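Terminal oxygenase component of carbazole 1,9a-dioxygenase (PDB 3GCF) serves as the terminal oxygenase of carbazole 1,9a-dioxygenase, a Rieske nonheme iron enzyme that probably uses electrons from ferredoxin to dihydroxylate carbazole at a mononuclear iron. Local coordinates at residues E153-P157 and G158-E162; T62-G66 and E67-I71; E242-D246 and G247-L251. One frame throughout, in Å; residues are numbered along the deposited sequence.

Contact 1. Residues E153-P157 and G158-E162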
# COMPACT_ATOMS: atom_id res chain seq x y z
N GLU A 153 16.25 -36.55 -0.03
CA GLU A 153 17.41 -35.71 0.19
C GLU A 153 17.06 -34.33 0.73
O GLU A 153 17.94 -33.62 1.24
CB GLU A 153 18.21 -35.59 -1.12
CG GLU A 153 19.04 -36.82 -1.45
CD GLU A 153 19.74 -36.73 -2.79
OE1 GLU A 153 20.24 -35.64 -3.15
OE2 GLU A 153 19.81 -37.76 -3.49
N ASP A 154 15.79 -33.95 0.62
CA ASP A 154 15.34 -32.64 1.09
C ASP A 154 14.37 -32.71 2.26
O ASP A 154 13.59 -31.79 2.49
CB ASP A 154 14.68 -31.86 -0.06
CG ASP A 154 15.66 -31.52 -1.16
OD1 ASP A 154 16.84 -31.26 -0.85
OD2 ASP A 154 15.24 -31.50 -2.34
N LEU A 155 14.42 -33.82 2.99
CA LEU A 155 13.54 -34.03 4.14
C LEU A 155 14.35 -34.51 5.33
O LEU A 155 15.39 -35.16 5.17
CB LEU A 155 12.47 -35.06 3.81
CG LEU A 155 11.42 -34.67 2.76
CD1 LEU A 155 10.57 -35.89 2.40
CD2 LEU A 155 10.55 -33.54 3.31
N PRO A 156 13.90 -34.18 6.55
CA PRO A 156 14.62 -34.62 7.75
C PRO A 156 14.51 -36.14 7.85
O PRO A 156 13.55 -36.73 7.35
CB PRO A 156 13.86 -33.93 8.89
CG PRO A 156 13.25 -32.72 8.23
CD PRO A 156 12.80 -33.27 6.90
N PRO A 157 15.49 -36.80 8.48
CA PRO A 157 15.38 -38.26 8.58
C PRO A 157 14.12 -38.61 9.37
O PRO A 157 13.75 -37.89 10.30
CB PRO A 157 16.65 -38.65 9.34
CG PRO A 157 17.63 -37.58 8.94
CD PRO A 157 16.78 -36.32 8.99
N GLY A 158 13.46 -39.70 9.00
CA GLY A 158 12.26 -40.11 9.69
C GLY A 158 10.94 -39.64 9.09
O GLY A 158 9.90 -40.24 9.34
N PHE A 159 10.98 -38.57 8.30
CA PHE A 159 9.75 -38.05 7.70
C PHE A 159 9.04 -39.08 6.82
O PHE A 159 7.82 -39.22 6.86
CB PHE A 159 10.06 -36.79 6.88
CG PHE A 159 8.82 -36.09 6.35
CD1 PHE A 159 8.19 -36.54 5.19
CD2 PHE A 159 8.29 -34.99 7.03
CE1 PHE A 159 7.04 -35.89 4.70
CE2 PHE A 159 7.14 -34.35 6.56
CZ PHE A 159 6.52 -34.80 5.38
N LEU A 160 9.82 -39.82 6.03
CA LEU A 160 9.24 -40.81 5.14
C LEU A 160 9.00 -42.19 5.76
O LEU A 160 8.73 -43.15 5.02
CB LEU A 160 10.13 -40.96 3.90
CG LEU A 160 10.31 -39.67 3.08
CD1 LEU A 160 11.41 -39.88 2.04
CD2 LEU A 160 8.98 -39.28 2.41
N ASP A 161 9.07 -42.31 7.08
CA ASP A 161 8.85 -43.60 7.73
C ASP A 161 7.51 -44.20 7.31
O ASP A 161 6.46 -43.57 7.45
CB ASP A 161 8.89 -43.47 9.26
CG ASP A 161 10.31 -43.31 9.79
OD1 ASP A 161 11.25 -43.33 8.97
OD2 ASP A 161 10.48 -43.16 11.02
N GLU A 162 7.56 -45.43 6.80
CA GLU A 162 6.38 -46.12 6.31
C GLU A 162 5.39 -46.54 7.39
O GLU A 162 4.20 -46.72 7.11
CB GLU A 162 6.79 -47.36 5.50
CG GLU A 162 8.09 -47.19 4.71
CD GLU A 162 9.32 -47.70 5.48
OE1 GLU A 162 9.54 -48.94 5.50
OE2 GLU A 162 10.06 -46.87 6.07
O HOH W 1 12.62 -39.02 5.64
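The chain reverses through two overlapping turns: a type II beta turn from Pro156 to Phe159, closed by a weak bond of 3.3 Å from Phe159 N to Pro156 O, and a type I turn from Gly158 to Asp161, where Asp161 N reaches Gly158 O at 3.2 Å.

The turns bring Leu155 back onto Phe159. Leu155 lays CD2 over the middle of the Phe159 ring, 4.2 Å above its plane, while its other methyl, CD1, meets ring atom CD1 of Phe159 at 3.7 Å. Phe159 swings its ring anti to the backbone N (chi1 -173°), which sets the ring's face beneath the leucine. Leu160 approaches from another side: its CD2 lies at the ring edge, in plane, and also touches Leu155 CD1 at 3.7 Å, the two leucine side chains running about at right angles.

These overlapping type II and type I turns belong to the loop leading from strand 138-143 into strand 164-173, the latter an outermost strand of the large antiparallel sheet of the catalytic domain. Gly158 holds the third position of the first turn with a positive phi of 95°, a conformation in which a side chain would press on the carbonyl of Pro157. A water ties the two turns together: it donates to Pro156 O at 3.0 Å and accepts from Leu160 N at 2.9 Å, so Pro156 O takes the water's bond besides the weak one from Phe159 N. Tyr287 stacks edge-to-face with Phe159, and Phe289 packs on Leu155. Pro156 rests on Trp269, Val273 and Tyr287 of the same sheet.

Contact 2. Residues T62-G66 and E67-I71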
# COMPACT_ATOMS: atom_id res chain seq x y z
N THR A 62 -3.40 -29.25 -9.88
CA THR A 62 -4.67 -29.89 -10.16
C THR A 62 -4.45 -31.40 -10.14
O THR A 62 -3.30 -31.86 -10.11
CB THR A 62 -5.22 -29.49 -11.55
OG1 THR A 62 -6.53 -30.05 -11.71
CG2 THR A 62 -4.33 -30.01 -12.67
N ARG A 63 -5.53 -32.16 -10.09
CA ARG A 63 -5.42 -33.62 -10.12
C ARG A 63 -6.06 -34.07 -11.44
O ARG A 63 -7.24 -33.82 -11.68
CB ARG A 63 -6.14 -34.26 -8.94
CG ARG A 63 -5.93 -35.78 -8.85
CD ARG A 63 -6.74 -36.40 -7.70
NE ARG A 63 -6.32 -35.90 -6.39
CZ ARG A 63 -5.18 -36.24 -5.78
NH1 ARG A 63 -4.34 -37.09 -6.35
NH2 ARG A 63 -4.88 -35.71 -4.59
N ALA A 64 -5.25 -34.70 -12.29
CA ALA A 64 -5.72 -35.18 -13.58
C ALA A 64 -5.52 -36.70 -13.67
O ALA A 64 -4.40 -37.20 -13.59
CB ALA A 64 -4.94 -34.49 -14.70
N LYS A 65 -6.63 -37.42 -13.83
CA LYS A 65 -6.59 -38.87 -13.90
C LYS A 65 -5.94 -39.44 -12.64
O LYS A 65 -5.14 -40.37 -12.72
CB LYS A 65 -5.82 -39.33 -15.14
CG LYS A 65 -6.46 -38.94 -16.46
CD LYS A 65 -5.55 -39.27 -17.62
CE LYS A 65 -6.18 -38.92 -18.95
NZ LYS A 65 -5.25 -39.17 -20.10
N GLY A 66 -6.27 -38.85 -11.50
CA GLY A 66 -5.72 -39.32 -10.23
C GLY A 66 -4.35 -38.79 -9.84
O GLY A 66 -3.93 -38.97 -8.70
N GLU A 67 -3.66 -38.14 -10.77
CA GLU A 67 -2.33 -37.62 -10.47
C GLU A 67 -2.27 -36.11 -10.35
O GLU A 67 -2.84 -35.38 -11.16
CB GLU A 67 -1.35 -38.07 -11.54
CG GLU A 67 -1.06 -39.55 -11.52
CD GLU A 67 -0.34 -40.00 -12.76
OE1 GLU A 67 0.58 -39.28 -13.20
OE2 GLU A 67 -0.68 -41.08 -13.29
N VAL A 68 -1.57 -35.64 -9.32
CA VAL A 68 -1.41 -34.21 -9.09
C VAL A 68 -0.40 -33.68 -10.09
O VAL A 68 0.70 -34.22 -10.24
CB VAL A 68 -0.92 -33.92 -7.65
CG1 VAL A 68 -0.69 -32.43 -7.46
CG2 VAL A 68 -1.94 -34.43 -6.64
N LYS A 69 -0.77 -32.61 -10.79
CA LYS A 69 0.10 -32.01 -11.79
C LYS A 69 0.40 -30.57 -11.39
O LYS A 69 -0.43 -29.91 -10.77
CB LYS A 69 -0.57 -32.03 -13.17
CG LYS A 69 -1.19 -33.37 -13.58
CD LYS A 69 -0.16 -34.49 -13.64
CE LYS A 69 0.94 -34.19 -14.63
NZ LYS A 69 1.96 -35.28 -14.68
N ALA A 70 1.58 -30.09 -11.75
CA ALA A 70 1.96 -28.72 -11.46
C ALA A 70 2.42 -28.03 -12.74
O ALA A 70 3.33 -28.50 -13.42
CB ALA A 70 3.08 -28.68 -10.42
N ILE A 71 1.77 -26.91 -13.06
CA ILE A 71 2.11 -26.16 -14.26
C ILE A 71 2.19 -24.67 -13.91
O ILE A 71 1.57 -24.22 -12.95
CB ILE A 71 1.05 -26.39 -15.37
CG1 ILE A 71 1.47 -25.68 -16.66
CG2 ILE A 71 -0.33 -25.88 -14.92
CD1 ILE A 71 0.78 -26.23 -17.91
O HOH W 2 -3.10 -41.69 -14.61
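Arg63 spreads its guanidinium over the CG2 methyl of Val68, which sits against one face of the group, 3.6 Å from Arg63 NH1. The two residues form a non-hydrogen-bonded antiparallel pair, so both side chains rise on the same face of the hairpin. Arg63 starts out extended and then bends at CG-CD (chi3 -63°), a kink that turns its head back toward the turn. There NH1 donates to Gly66 O at 3.0 Å; the oxygen lies within 3° of the guanidinium plane, although NH1 stands above the plane of the carbonyl.

Beneath this grip the strands 57-64 and 67-72 meet in a two-residue beta hairpin with a type I' turn, part of the sheet of the Rieske domain. Lys65 and Gly66 occupy the corner positions, both with positive phi. Thr62 and Lys69 exchange two backbone bonds, the shorter being Lys69 N to Thr62 O at 2.7 Å; Ala64 N matches it with 2.7 Å to Glu67 O, and Glu67 N returns to Ala64 O at 3.1 Å. On the opposite face of the hairpin, Lys69 bends about its CB-CG and CG-CD bonds, bringing Lys69 CG to 4.1 Å from Ala64 CB on the way to a salt bridge of NZ with Asp106. A water at the tip bridges Lys65 O and Glu67 OE2, 2.8 Å from the latter.

Arg63 also forms a salt bridge through NH2 with Asp41 and a bond from NE to Leu44 O. With all three of its nitrogens engaged, the guanidinium is fixed in rotation; its charge is probably offset in part by Asp41, with two carbonyl oxygens taking its other N-H groups.

Contact 3. Residues E242-D246 and G247-L251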
# COMPACT_ATOMS: atom_id res chain seq x y z
N GLU A 242 13.38 -21.60 35.67
CA GLU A 242 13.19 -20.41 36.50
C GLU A 242 13.78 -19.20 35.78
O GLU A 242 14.75 -19.31 35.04
CB GLU A 242 13.91 -20.53 37.85
CG GLU A 242 13.26 -21.42 38.88
CD GLU A 242 13.81 -21.18 40.29
OE1 GLU A 242 15.05 -21.14 40.46
OE2 GLU A 242 12.99 -21.03 41.23
N ALA A 243 13.19 -18.04 36.01
CA ALA A 243 13.69 -16.81 35.42
C ALA A 243 14.07 -15.95 36.62
O ALA A 243 13.25 -15.70 37.50
CB ALA A 243 12.62 -16.13 34.59
N THR A 244 15.33 -15.51 36.67
CA THR A 244 15.78 -14.68 37.77
C THR A 244 16.25 -13.33 37.25
O THR A 244 16.81 -13.22 36.16
CB THR A 244 16.94 -15.34 38.55
OG1 THR A 244 18.11 -15.39 37.73
CG2 THR A 244 16.55 -16.76 38.98
N LEU A 245 16.01 -12.29 38.04
CA LEU A 245 16.39 -10.95 37.65
C LEU A 245 17.03 -10.30 38.87
O LEU A 245 16.43 -10.25 39.94
CB LEU A 245 15.15 -10.17 37.20
CG LEU A 245 15.33 -9.09 36.13
CD1 LEU A 245 13.98 -8.44 35.88
CD2 LEU A 245 16.34 -8.05 36.58
N ASP A 246 18.25 -9.82 38.68
CA ASP A 246 19.02 -9.18 39.74
C ASP A 246 18.92 -9.92 41.07
O ASP A 246 18.79 -9.32 42.14
CB ASP A 246 18.61 -7.70 39.88
CG ASP A 246 17.60 -7.45 40.99
OD1 ASP A 246 16.51 -8.06 40.96
OD2 ASP A 246 17.90 -6.64 41.90
N GLY A 247 18.99 -11.25 41.01
CA GLY A 247 18.96 -12.05 42.22
C GLY A 247 17.64 -12.57 42.75
O GLY A 247 17.61 -13.25 43.77
N GLU A 248 16.54 -12.25 42.08
CA GLU A 248 15.25 -12.74 42.55
C GLU A 248 14.52 -13.50 41.47
O GLU A 248 14.53 -13.12 40.31
CB GLU A 248 14.39 -11.59 43.07
CG GLU A 248 14.91 -10.98 44.36
CD GLU A 248 13.84 -10.22 45.13
OE1 GLU A 248 13.33 -9.20 44.62
OE2 GLU A 248 13.49 -10.66 46.25
N THR A 249 13.89 -14.60 41.87
CA THR A 249 13.13 -15.42 40.94
C THR A 249 11.84 -14.68 40.61
O THR A 249 10.99 -14.49 41.48
CB THR A 249 12.80 -16.79 41.57
OG1 THR A 249 14.02 -17.48 41.86
CG2 THR A 249 11.97 -17.63 40.61
N VAL A 250 11.70 -14.25 39.36
CA VAL A 250 10.52 -13.51 38.96
C VAL A 250 9.53 -14.37 38.18
O VAL A 250 8.39 -13.96 37.96
CB VAL A 250 10.90 -12.28 38.10
CG1 VAL A 250 11.78 -11.34 38.92
CG2 VAL A 250 11.63 -12.70 36.84
N LEU A 251 9.95 -15.56 37.79
CA LEU A 251 9.09 -16.45 37.02
C LEU A 251 9.56 -17.89 37.19
O LEU A 251 10.76 -18.15 37.24
CB LEU A 251 9.18 -16.05 35.54
CG LEU A 251 7.96 -15.72 34.67
CD1 LEU A 251 7.00 -14.78 35.38
CD2 LEU A 251 8.48 -15.08 33.38
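Ala243 is buried and packs tightly, its CB 3.6 Å from Leu251 CB and 4.2 Å from Val250 CG2. Both Val250 and Leu251 face this one alanine, and Ala243 O takes a bond from each: Val250 N at 2.8 Å and, more weakly, Leu251 N at 3.3 Å. Ala243 N completes the pairing with Leu251 O at 2.7 Å. Val250 has CG2 between its own N and carbonyl carbon (chi1 -61° puts CG1 anti to the latter), which leaves CG1 to meet Leu245 CB at 4.0 Å. Phe89 of a neighbouring subunit covers Leu245, Val250 and Leu251.

The side carrying Thr244 and Thr249 is more open to solvent. Glu242, at the edge, crosses Thr249 at about a right angle, with Glu242 OE2 3.6 Å from the methyl CG2 of Thr249, and Thr244 CG2 stays 3.9 Å from Thr249 OG1. At the tip, Asp246 OD2 makes a long, weak ion pair with Lys90 NZ of the neighbouring subunit. Asp246 and Gly247, both with positive phi, form the corner of a type I' turn; together with the register shift at Ala243, this makes a two-residue beta hairpin interrupted by a classic beta bulge.

The three contacts follow one another along the chain without touching. Contact 2 lies in the Rieske domain and contact 1 in the catalytic domain, their centres about 23 Å apart. Contact 3 projects from the far side of the catalytic domain, about 41 Å from contact 1 and 57 Å from contact 2, centre to centre. Contacts 2 and 3 are both type I' hairpins, but only contact 3 meets another chain: it presses on a neighbour's Rieske domain, consistent with the head-to-tail trimer of this family. Its Leu251 side chain lies about 11 Å from that of the iron ligand His193, whereas contacts 1 and 2 lie away from both metal centres.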